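Local coordinates for probable csgAB operon transcriptional regulatory protein (Salmonella typhimurium, PDB 5XP0) that acts as the master transcriptional regulator of curli fimbriae, is needed for csgAB operon transcription and promotes biofilm formation, at residues T118-Q121 and E122-V125. Residues are numbered along the deposited sequence; the frame is centred on the assembly and turned at random.
Sequences TEDQ and EHVV
Asp120 OD2 accepts from His123 N at 3.4 Å, a nearly straight (172°) but, for its length, weak capping bond from Asp120, the N-cap residue of helix 121-132. The torsion explains the reach: with CG anti to its own backbone N (chi1 -158°), the carboxylate reaches the N-H of His123. Asp120 CG then packs on His123 CB at 3.5 Å, while OD1 stands obliquely beside the imidazole, 3.7 Å from His123 CD2; carboxylate and ring planes are 38° apart.

Glu122 crosses the aspartate at about a right angle. Its chain bends at chi2 and folds back toward the start of the helix, so that Glu122 OE2 comes 3.1 Å from Asp120 OD2. Two acceptors this close could raise the proton affinity of one carboxylate, although the positive end of the helix dipole probably offsets part of the repulsion. Gln121 instead extends beyond CG, its amide nearly perpendicular to the Glu122 carboxylate, and packs on His36 of helix 28-41 and on Ala32 of the second subunit.

Backbone bonds complete the turn: Val124 N to Asp120 O (3.3 Å) and Val125 N to Gln121 O (2.9 Å). Val124 meets Leu28 of the second subunit, and Val125 rests on helix 28-41. A side-chain acceptor at the N-cap position taking the N-H three residues on, as Asp120 does from His123, defines the aspartate N-cap, here opening the helix after strand 111-114, the last strand of the CheY-like parallel sheet in CsgD's atypical receiver domain.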
# COMPACT_ATOMS: atom_id res chain seq x y z
N THR B 118 9.70 -2.68 5.74
CA THR B 118 8.36 -2.95 5.22
C THR B 118 7.42 -3.41 6.33
O THR B 118 6.23 -3.63 6.07
CB THR B 118 8.47 -3.99 4.07
OG1 THR B 118 8.79 -3.33 2.82
CG2 THR B 118 7.21 -4.84 3.90
N GLU B 119 7.89 -3.47 7.57
CA GLU B 119 7.07 -3.97 8.67
C GLU B 119 6.97 -3.04 9.87
O GLU B 119 6.13 -3.31 10.75
CB GLU B 119 7.62 -5.32 9.16
CG GLU B 119 7.76 -6.37 8.07
CD GLU B 119 8.46 -7.63 8.57
OE1 GLU B 119 9.18 -7.55 9.58
OE2 GLU B 119 8.29 -8.69 7.94
N ASP B 120 7.78 -2.00 9.97
CA ASP B 120 7.87 -1.23 11.22
C ASP B 120 7.37 0.19 10.95
O ASP B 120 8.14 1.13 10.71
CB ASP B 120 9.28 -1.26 11.74
CG ASP B 120 9.35 -0.98 13.24
OD1 ASP B 120 10.40 -1.29 13.85
OD2 ASP B 120 8.35 -0.47 13.80
N GLN B 121 6.05 0.36 11.03
CA GLN B 121 5.45 1.67 10.82
C GLN B 121 6.01 2.68 11.80
O GLN B 121 6.21 3.85 11.47
CB GLN B 121 3.94 1.61 11.02
CG GLN B 121 3.15 0.71 10.12
CD GLN B 121 1.68 0.78 10.46
OE1 GLN B 121 0.93 1.56 9.88
NE2 GLN B 121 1.26 -0.01 11.44
N GLU B 122 6.24 2.23 13.03
CA GLU B 122 6.66 3.13 14.10
C GLU B 122 8.04 3.70 13.81
O GLU B 122 8.30 4.90 14.01
CB GLU B 122 6.66 2.38 15.43
CG GLU B 122 5.27 1.91 15.89
CD GLU B 122 4.65 0.85 14.98
OE1 GLU B 122 3.41 0.89 14.77
OE2 GLU B 122 5.40 -0.02 14.47
N HIS B 123 8.95 2.84 13.33
CA HIS B 123 10.23 3.23 12.73
C HIS B 123 10.05 4.41 11.77
O HIS B 123 10.78 5.41 11.79
CB HIS B 123 10.77 1.99 11.99
CG HIS B 123 12.25 1.78 12.02
ND1 HIS B 123 13.08 2.12 10.97
CD2 HIS B 123 13.04 1.14 12.93
CE1 HIS B 123 14.32 1.76 11.26
NE2 HIS B 123 14.32 1.17 12.44
N VAL B 124 9.07 4.28 10.86
CA VAL B 124 8.92 5.28 9.82
C VAL B 124 8.32 6.57 10.38
O VAL B 124 8.79 7.67 10.05
CB VAL B 124 8.13 4.70 8.65
CG1 VAL B 124 7.83 5.73 7.60
CG2 VAL B 124 8.96 3.57 8.04
N VAL B 125 7.30 6.48 11.25
CA VAL B 125 6.78 7.68 11.93
C VAL B 125 7.91 8.42 12.62
O VAL B 125 8.03 9.65 12.54
CB VAL B 125 5.70 7.31 12.95
CG1 VAL B 125 5.41 8.47 13.93
CG2 VAL B 125 4.42 6.87 12.23